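Local coordinates for protein threonine synthase (Brucella melitensis bv. 1, PDB 4F4F) that probably catalyses, with pyridoxal 5'-phosphate as cofactor, the conversion of O-phospho-L-homoserine and water to L-threonine and phosphate, the last step of threonine biosynthesis, at residues E103-L108 with V411-H416; A252-V257 with I278-I283; T285-I290 with A306-P311. All coordinates share one frame; numbering follows the deposited sequence.

Contact 1: residues E103-L108 with V411-H416; sequences EFVLEL and VLATAH. With PLP (pyridoxal-5'-phosphate), chain C.
F104, L106 and L108 bond through their backbones to V411 and A413, making 103-108 and 411-416 parallel neighbours in one sheet. V411 N donates to F104 O at 2.8 Å; V411 O then accepts from L106 N, L106 O from A413 N, and L108 N closes the series on A413 O at 3.0 Å. L108 has just left the strand, yet its side chain stays with its neighbour. L108 CB sits 3.4 Å from A413 O, and L108 CG passes the same oxygen a little farther off. L108 CD1, held anti to CA (chi2 178°), rests against the branch of L412, 3.9 Å from L412 CG. Y238, from helix 236-245, packs on L106 and L108. On the face shared by V105, V411 and A413, V105 CG1 presses on A413 CB at 3.4 Å, tight for two methyl groups, and helix 390-402 lies over V411 and A413. Just past the strand end the chain reaches the cofactor. With chi1 at 51°, T414 tucks OG1 between its own backbone N and carbonyl carbon, and from there OG1 donates to PLP N1 at 2.7 Å. A415 CB meets the ring methyl C2A of PLP at 3.7 Å. A hydroxyl facing the pyridine nitrogen, where fold type I enzymes place an aspartate, is characteristic of fold type II enzymes, the class of threonine synthase.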
loop_
_atom_site.group_PDB
_atom_site.type_symbol
_atom_site.label_atom_id
_atom_site.label_comp_id
_atom_site.label_asym_id
_atom_site.label_seq_id
_atom_site.Cartn_x
_atom_site.Cartn_y
_atom_site.Cartn_z
ATOM N N GLU A 103 22.284 8.782 3.506
ATOM C CA GLU A 103 21.307 7.895 2.914
ATOM C C GLU A 103 20.947 6.820 3.906
ATOM O O GLU A 103 21.844 6.208 4.519
ATOM C CB GLU A 103 21.898 7.236 1.675
ATOM C CG GLU A 103 21.016 6.251 0.935
ATOM C CD GLU A 103 21.825 5.514 -0.129
ATOM O OE1 GLU A 103 22.031 6.054 -1.262
ATOM O OE2 GLU A 103 22.303 4.398 0.186
ATOM N N PHE A 104 19.642 6.579 4.035
ATOM C CA PHE A 104 19.080 5.639 4.991
ATOM C C PHE A 104 18.000 4.814 4.326
ATOM O O PHE A 104 17.248 5.357 3.485
ATOM C CB PHE A 104 18.459 6.421 6.138
ATOM C CG PHE A 104 19.427 7.342 6.820
ATOM C CD1 PHE A 104 19.720 8.570 6.279
ATOM C CD2 PHE A 104 20.081 6.954 7.953
ATOM C CE1 PHE A 104 20.635 9.418 6.875
ATOM C CE2 PHE A 104 21.013 7.793 8.556
ATOM C CZ PHE A 104 21.287 9.034 8.013
ATOM N N VAL A 105 17.862 3.549 4.727
ATOM C CA VAL A 105 16.788 2.712 4.236
ATOM C C VAL A 105 15.756 2.589 5.367
ATOM O O VAL A 105 16.145 2.338 6.513
ATOM C CB VAL A 105 17.333 1.335 3.828
ATOM C CG1 VAL A 105 16.222 0.352 3.660
ATOM C CG2 VAL A 105 18.133 1.459 2.518
ATOM N N LEU A 106 14.485 2.863 5.056
ATOM C CA LEU A 106 13.390 2.715 6.011
ATOM C C LEU A 106 12.794 1.327 5.781
ATOM O O LEU A 106 12.207 1.058 4.733
ATOM C CB LEU A 106 12.287 3.755 5.797
ATOM C CG LEU A 106 11.151 3.770 6.833
ATOM C CD1 LEU A 106 11.716 3.934 8.243
ATOM C CD2 LEU A 106 10.234 4.942 6.516
ATOM N N GLU A 107 12.973 0.444 6.756
ATOM C CA GLU A 107 12.567 -0.954 6.600
ATOM C C GLU A 107 11.103 -1.105 6.961
ATOM O O GLU A 107 10.729 -1.076 8.150
ATOM C CB GLU A 107 13.426 -1.842 7.490
ATOM C CG GLU A 107 14.892 -1.816 7.084
ATOM C CD GLU A 107 15.758 -2.779 7.870
ATOM O OE1 GLU A 107 15.435 -3.101 9.049
ATOM O OE2 GLU A 107 16.771 -3.222 7.289
ATOM N N LEU A 108 10.278 -1.307 5.952
ATOM C CA LEU A 108 8.836 -1.499 6.171
ATOM C C LEU A 108 8.402 -2.963 6.231
ATOM O O LEU A 108 7.214 -3.286 6.008
ATOM C CB LEU A 108 8.081 -0.742 5.083
ATOM C CG LEU A 108 8.414 0.743 4.968
ATOM C CD1 LEU A 108 7.603 1.361 3.801
ATOM C CD2 LEU A 108 8.177 1.446 6.309
ATOM N N VAL A 411 15.145 5.942 1.710
ATOM C CA VAL A 411 14.626 5.061 0.673
ATOM C C VAL A 411 13.754 4.036 1.385
ATOM O O VAL A 411 14.207 3.372 2.299
ATOM C CB VAL A 411 15.764 4.311 -0.058
ATOM C CG1 VAL A 411 15.217 3.434 -1.164
ATOM C CG2 VAL A 411 16.810 5.284 -0.608
ATOM N N LEU A 412 12.528 3.899 0.942
ATOM C CA LEU A 412 11.597 2.913 1.496
ATOM C C LEU A 412 11.947 1.515 0.995
ATOM O O LEU A 412 11.956 1.249 -0.233
ATOM C CB LEU A 412 10.149 3.259 1.129
ATOM C CG LEU A 412 9.366 4.268 1.964
ATOM C CD1 LEU A 412 10.177 5.509 2.290
ATOM C CD2 LEU A 412 7.956 4.566 1.407
ATOM N N ALA A 413 12.261 0.638 1.943
ATOM C CA ALA A 413 12.432 -0.774 1.675
ATOM C C ALA A 413 11.098 -1.499 1.917
ATOM O O ALA A 413 10.675 -1.698 3.037
ATOM C CB ALA A 413 13.574 -1.363 2.513
ATOM N N THR A 414 10.455 -1.919 0.828
ATOM C CA THR A 414 9.074 -2.333 0.859
ATOM C C THR A 414 8.857 -3.835 1.051
ATOM O O THR A 414 7.735 -4.243 1.245
ATOM C CB THR A 414 8.362 -1.882 -0.441
ATOM O OG1 THR A 414 9.124 -2.308 -1.567
ATOM C CG2 THR A 414 8.259 -0.341 -0.527
ATOM N N ALA A 415 9.905 -4.638 0.994
ATOM C CA ALA A 415 9.820 -6.089 1.274
ATOM C C ALA A 415 11.141 -6.599 1.765
ATOM O O ALA A 415 12.174 -6.066 1.386
ATOM C CB ALA A 415 9.430 -6.882 0.040
ATOM N N HIS A 416 11.087 -7.677 2.550
ATOM C CA HIS A 416 12.268 -8.372 3.027
ATOM C C HIS A 416 12.839 -9.147 1.867
ATOM O O HIS A 416 12.065 -9.706 1.076
ATOM C CB HIS A 416 11.854 -9.332 4.144
ATOM C CG HIS A 416 13.003 -9.949 4.911
ATOM N ND1 HIS A 416 13.698 -11.011 4.458
ATOM C CD2 HIS A 416 13.513 -9.652 6.181
ATOM C CE1 HIS A 416 14.626 -11.353 5.375
ATOM N NE2 HIS A 416 14.518 -10.516 6.424
HETATM N N1 PLP C . 6.992 -2.668 -3.262
HETATM C C2 PLP C . 6.389 -3.786 -2.705
HETATM C C2A PLP C . 7.151 -4.913 -2.043
HETATM C C3 PLP C . 4.901 -3.895 -2.725
HETATM O O3 PLP C . 4.298 -5.003 -2.163
HETATM C C4 PLP C . 4.143 -2.773 -3.389
HETATM C C4A PLP C . 2.651 -2.749 -3.471
HETATM C C5 PLP C . 4.891 -1.617 -3.943
HETATM C C6 PLP C . 6.301 -1.637 -3.830
HETATM C C5A PLP C . 4.110 -0.445 -4.572
HETATM O O4P PLP C . 3.236 0.290 -3.618
HETATM P P PLP C . 2.120 1.432 -4.012
HETATM O O1P PLP C . 2.858 2.424 -4.898
HETATM O O2P PLP C . 1.045 0.646 -4.736
HETATM O O3P PLP C . 1.600 2.051 -2.732
#

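Contact 2: residues A252-V257 with I278-I283; sequences AVSFTV and IEQLII
I278 pairs with V253 across two parallel segments of a beta-alpha-beta unit joined through helix 263-274. I278 CG1 and CD1 come up to the edge of the F255 ring, CG1 lying 4.0 Å from CE1. Next, the chain turns a corner at E279, and a beta bulge shifts the register by one residue. E279 N still donates to V253 O at 2.9 Å, from well above the carbonyl plane, while E279 CB lies against A252 CB. At Q280 a side chain stands in for backbone: S254 OG, anti to its carbonyl carbon (chi1 -66°) and beside its backbone N, accepts from Q280 N at 2.9 Å, nearly straight (163°). One water touches S254 OG, E279 OE1 and Q280 OE1; the Q280 amide is also bonded to S404 N and K402 O. Regular pairing resumes as Q280 O accepts from F255 N. L281 leans CD2 toward F255 CB, 4.3 Å away. I282 is gripped at both backbone atoms, its N donating to F255 O at 2.8 Å and its O taking V257 N almost head-on. Its side chain crosses T256, placing I282 CB 3.5 Å and I282 CD1 3.6 Å from T256 OG1, a buried hydroxyl with no hydrogen-bond partner in the model.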
loop_
_atom_site.group_PDB
_atom_site.type_symbol
_atom_site.label_atom_id
_atom_site.label_comp_id
_atom_site.label_asym_id
_atom_site.label_seq_id
_atom_site.Cartn_x
_atom_site.Cartn_y
_atom_site.Cartn_z
ATOM N N ALA A 252 14.732 19.622 6.309
ATOM C CA ALA A 252 13.875 18.872 5.412
ATOM C C ALA A 252 14.501 17.520 5.110
ATOM O O ALA A 252 15.737 17.369 5.100
ATOM C CB ALA A 252 13.690 19.662 4.132
ATOM N N VAL A 253 13.650 16.562 4.804
ATOM C CA VAL A 253 14.043 15.193 4.501
ATOM C C VAL A 253 13.468 14.821 3.144
ATOM O O VAL A 253 12.401 15.321 2.752
ATOM C CB VAL A 253 13.530 14.239 5.616
ATOM C CG1 VAL A 253 13.793 12.763 5.249
ATOM C CG2 VAL A 253 14.231 14.566 6.940
ATOM N N SER A 254 14.191 13.994 2.393
ATOM C CA SER A 254 13.709 13.497 1.107
ATOM C C SER A 254 13.388 12.010 1.182
ATOM O O SER A 254 13.978 11.253 1.988
ATOM C CB SER A 254 14.721 13.773 -0.017
ATOM O OG SER A 254 14.852 15.149 -0.249
ATOM N N PHE A 255 12.446 11.588 0.355
ATOM C CA PHE A 255 12.050 10.194 0.297
ATOM C C PHE A 255 12.003 9.667 -1.129
ATOM O O PHE A 255 11.482 10.326 -2.032
ATOM C CB PHE A 255 10.677 9.984 0.909
ATOM C CG PHE A 255 10.600 10.294 2.384
ATOM C CD1 PHE A 255 10.390 11.579 2.826
ATOM C CD2 PHE A 255 10.715 9.288 3.315
ATOM C CE1 PHE A 255 10.278 11.856 4.170
ATOM C CE2 PHE A 255 10.637 9.557 4.669
ATOM C CZ PHE A 255 10.417 10.850 5.088
ATOM N N THR A 256 12.475 8.440 -1.302
ATOM C CA THR A 256 12.290 7.720 -2.544
ATOM C C THR A 256 11.479 6.469 -2.276
ATOM O O THR A 256 11.776 5.703 -1.361
ATOM C CB THR A 256 13.661 7.370 -3.187
ATOM O OG1 THR A 256 14.393 8.575 -3.420
ATOM C CG2 THR A 256 13.499 6.605 -4.531
ATOM N N VAL A 257 10.463 6.251 -3.104
ATOM C CA VAL A 257 9.493 5.212 -2.876
ATOM C C VAL A 257 9.368 4.294 -4.081
ATOM O O VAL A 257 8.943 4.767 -5.154
ATOM C CB VAL A 257 8.123 5.837 -2.641
ATOM C CG1 VAL A 257 7.085 4.739 -2.373
ATOM C CG2 VAL A 257 8.181 6.847 -1.505
ATOM N N ILE A 278 9.553 18.375 3.707
ATOM C CA ILE A 278 10.033 17.366 2.769
ATOM C C ILE A 278 10.617 18.114 1.602
ATOM O O ILE A 278 10.051 19.127 1.131
ATOM C CB ILE A 278 8.904 16.390 2.345
ATOM C CG1 ILE A 278 8.578 15.431 3.504
ATOM C CG2 ILE A 278 9.270 15.557 1.126
ATOM C CD1 ILE A 278 7.395 14.521 3.249
ATOM N N GLU A 279 11.754 17.643 1.134
ATOM C CA GLU A 279 12.436 18.276 0.019
ATOM C C GLU A 279 11.966 17.564 -1.251
ATOM O O GLU A 279 11.048 18.038 -1.918
ATOM C CB GLU A 279 13.952 18.265 0.252
ATOM C CG GLU A 279 14.840 18.674 -0.927
ATOM C CD GLU A 279 16.296 18.965 -0.512
ATOM O OE1 GLU A 279 17.299 18.251 -0.898
ATOM O OE2 GLU A 279 16.435 19.950 0.214
ATOM N N GLN A 280 12.503 16.381 -1.540
ATOM C CA GLN A 280 12.083 15.628 -2.715
ATOM C C GLN A 280 11.221 14.446 -2.339
ATOM O O GLN A 280 11.471 13.778 -1.305
ATOM C CB GLN A 280 13.289 15.076 -3.443
ATOM C CG GLN A 280 14.183 16.096 -4.147
ATOM C CD GLN A 280 15.344 15.416 -4.876
ATOM O OE1 GLN A 280 16.353 15.054 -4.267
ATOM N NE2 GLN A 280 15.200 15.237 -6.174
ATOM N N LEU A 281 10.221 14.193 -3.176
ATOM C CA LEU A 281 9.503 12.939 -3.202
ATOM C C LEU A 281 9.827 12.308 -4.556
ATOM O O LEU A 281 9.599 12.934 -5.603
ATOM C CB LEU A 281 7.992 13.157 -3.040
ATOM C CG LEU A 281 7.474 13.637 -1.688
ATOM C CD1 LEU A 281 6.038 14.141 -1.813
ATOM C CD2 LEU A 281 7.575 12.497 -0.662
ATOM N N ILE A 282 10.419 11.121 -4.548
ATOM C CA ILE A 282 10.932 10.531 -5.797
ATOM C C ILE A 282 10.216 9.217 -6.023
ATOM O O ILE A 282 10.207 8.322 -5.148
ATOM C CB ILE A 282 12.467 10.332 -5.742
ATOM C CG1 ILE A 282 13.162 11.662 -5.423
ATOM C CG2 ILE A 282 12.969 9.759 -7.064
ATOM C CD1 ILE A 282 14.696 11.607 -5.385
ATOM N N ILE A 283 9.597 9.107 -7.194
ATOM C CA ILE A 283 8.892 7.924 -7.627
ATOM C C ILE A 283 9.914 7.005 -8.259
ATOM O O ILE A 283 10.612 7.417 -9.202
ATOM C CB ILE A 283 7.810 8.283 -8.700
ATOM C CG1 ILE A 283 6.806 9.351 -8.180
ATOM C CG2 ILE A 283 7.134 7.017 -9.212
ATOM C CD1 ILE A 283 6.103 10.182 -9.260
HETATM O O HOH W 1 16.885 15.682 -1.678
#

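Contact 3: residues T285-I290 with A306-P311; sequences TNDNDI and AQTTSP
N288 clasps the backbone of A306 with its whole amide, and N286 reaches S310, joining two irregular loops, the first folded by an Asx turn at N286 and the second by an ST turn at T308. The clasp uses two side-chain-to-backbone bonds: N288 OD1 accepts from A306 N on a lone pair, 2.9 Å, and N288 ND2 donates to A306 O at 3.0 Å, nearly straight (172°). Bonds inside each loop set these groups in place. N286 OD1 accepts from both N288 N, at 2.8 Å, and N288 ND2, fixing the turn and the rotation of the N288 amide together; S310 N donates to T308 OG1 in the second loop. Between side chains, N286 ND2 donates to S310 OG at 2.9 Å, with the oxygen close to the amide plane. N286 CG sits between its own backbone N and carbonyl carbon (chi1 70°), which swings the amide toward S310. The T308 hydroxyl also bonds D314, while I394 and H391 of helix 390-402 pack on S310, whose side chain is about 7 Å from the bound PLP. Van der Waals contact centres on one methyl: T308 CG2 lies 3.4 Å from D287 OD2 and 3.8 Å from N288 ND2.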
loop_
_atom_site.group_PDB
_atom_site.type_symbol
_atom_site.label_atom_id
_atom_site.label_comp_id
_atom_site.label_asym_id
_atom_site.label_seq_id
_atom_site.Cartn_x
_atom_site.Cartn_y
_atom_site.Cartn_z
ATOM N N THR A 285 10.343 3.430 -10.323
ATOM C CA THR A 285 9.551 2.480 -11.073
ATOM C C THR A 285 10.481 1.388 -11.611
ATOM O O THR A 285 11.700 1.575 -11.712
ATOM C CB THR A 285 8.825 3.139 -12.283
ATOM O OG1 THR A 285 9.742 3.246 -13.406
ATOM C CG2 THR A 285 8.244 4.518 -11.886
ATOM N N ASN A 286 9.881 0.259 -11.953
ATOM C CA ASN A 286 10.531 -0.742 -12.772
ATOM C C ASN A 286 10.312 -0.438 -14.264
ATOM O O ASN A 286 9.922 0.688 -14.609
ATOM C CB ASN A 286 10.184 -2.185 -12.306
ATOM C CG ASN A 286 8.742 -2.623 -12.579
ATOM O OD1 ASN A 286 8.089 -2.192 -13.533
ATOM N ND2 ASN A 286 8.260 -3.550 -11.746
ATOM N N ASP A 287 10.605 -1.402 -15.151
ATOM C CA ASP A 287 10.386 -1.234 -16.603
ATOM C C ASP A 287 8.959 -0.801 -16.976
ATOM O O ASP A 287 8.735 -0.242 -18.036
ATOM C CB ASP A 287 10.730 -2.547 -17.344
ATOM C CG ASP A 287 12.124 -3.053 -17.003
ATOM O OD1 ASP A 287 13.087 -2.590 -17.621
ATOM O OD2 ASP A 287 12.254 -3.849 -16.056
ATOM N N ASN A 288 7.997 -1.066 -16.104
ATOM C CA ASN A 288 6.646 -0.529 -16.271
ATOM C C ASN A 288 6.647 0.894 -15.725
ATOM O O ASN A 288 6.382 1.144 -14.549
ATOM C CB ASN A 288 5.654 -1.417 -15.542
ATOM C CG ASN A 288 5.656 -2.820 -16.092
ATOM O OD1 ASN A 288 5.047 -3.077 -17.117
ATOM N ND2 ASN A 288 6.357 -3.732 -15.426
ATOM N N ASP A 289 6.973 1.823 -16.605
ATOM C CA ASP A 289 7.439 3.130 -16.196
ATOM C C ASP A 289 6.474 4.250 -16.592
ATOM O O ASP A 289 6.903 5.400 -16.766
ATOM C CB ASP A 289 8.832 3.349 -16.794
ATOM C CG ASP A 289 8.831 3.464 -18.312
ATOM O OD1 ASP A 289 7.861 3.083 -19.022
ATOM O OD2 ASP A 289 9.863 3.952 -18.801
ATOM N N ILE A 290 5.180 3.931 -16.665
ATOM C CA ILE A 290 4.156 4.935 -16.980
ATOM C C ILE A 290 4.349 6.211 -16.177
ATOM O O ILE A 290 4.302 7.301 -16.732
ATOM C CB ILE A 290 2.703 4.387 -16.830
ATOM C CG1 ILE A 290 1.716 5.361 -17.499
ATOM C CG2 ILE A 290 2.316 4.079 -15.370
ATOM C CD1 ILE A 290 0.335 4.771 -17.608
ATOM N N ALA A 306 5.296 -5.503 -18.682
ATOM C CA ALA A 306 6.453 -6.424 -18.665
ATOM C C ALA A 306 6.527 -7.144 -17.317
ATOM O O ALA A 306 6.247 -6.560 -16.276
ATOM C CB ALA A 306 7.755 -5.669 -18.930
ATOM N N GLN A 307 6.857 -8.429 -17.335
ATOM C CA GLN A 307 7.117 -9.148 -16.089
ATOM C C GLN A 307 8.572 -8.833 -15.742
ATOM O O GLN A 307 9.431 -8.867 -16.609
ATOM C CB GLN A 307 6.886 -10.648 -16.210
ATOM C CG GLN A 307 5.494 -11.098 -15.786
ATOM C CD GLN A 307 4.403 -10.596 -16.707
ATOM O OE1 GLN A 307 4.341 -10.975 -17.887
ATOM N NE2 GLN A 307 3.521 -9.749 -16.174
ATOM N N THR A 308 8.810 -8.497 -14.487
ATOM C CA THR A 308 10.111 -8.057 -14.012
ATOM C C THR A 308 10.434 -8.846 -12.748
ATOM O O THR A 308 9.695 -9.759 -12.381
ATOM C CB THR A 308 10.106 -6.545 -13.655
ATOM O OG1 THR A 308 9.295 -6.330 -12.495
ATOM C CG2 THR A 308 9.613 -5.652 -14.842
ATOM N N THR A 309 11.522 -8.478 -12.074
ATOM C CA THR A 309 11.884 -9.062 -10.795
ATOM C C THR A 309 11.275 -8.297 -9.622
ATOM O O THR A 309 11.484 -8.664 -8.477
ATOM C CB THR A 309 13.424 -9.149 -10.629
ATOM O OG1 THR A 309 14.015 -7.879 -10.926
ATOM C CG2 THR A 309 14.037 -10.279 -11.590
ATOM N N SER A 310 10.510 -7.241 -9.902
ATOM C CA SER A 310 9.790 -6.514 -8.862
ATOM C C SER A 310 8.279 -6.577 -9.155
ATOM O O SER A 310 7.662 -5.534 -9.442
ATOM C CB SER A 310 10.287 -5.067 -8.773
ATOM O OG SER A 310 10.470 -4.460 -10.042
ATOM N N PRO A 311 7.676 -7.793 -9.073
ATOM C CA PRO A 311 6.298 -7.984 -9.552
ATOM C C PRO A 311 5.235 -7.120 -8.877
ATOM O O PRO A 311 4.221 -6.813 -9.506
ATOM C CB PRO A 311 6.020 -9.470 -9.270
ATOM C CG PRO A 311 6.922 -9.807 -8.145
ATOM C CD PRO A 311 8.190 -9.035 -8.475
#

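In the fold
Contacts 1 and 2 are buried and belong to one mixed sheet, in which strands 409-413 and 253-258 are neighbours: L412 N probably bonds T256 O, and L412 CD2 packs on V257 CG2 at 3.7 Å. Both rely on parallel backbone pairing with apolar packing, but contact 1 joins strands some 300 residues apart in sequence, whereas contact 2 closes a local unit nested within that loop. Contact 3 is only partly buried and begins where strand 278-285 runs out into a loop, with asparagine amides and hydroxyls bonding in place of strand pairing. Contact 1 bonds the cofactor directly; contacts 2 and 3 only come near it, the side chains of V257 and S310 lying about 5 Å and 7 Å from PLP.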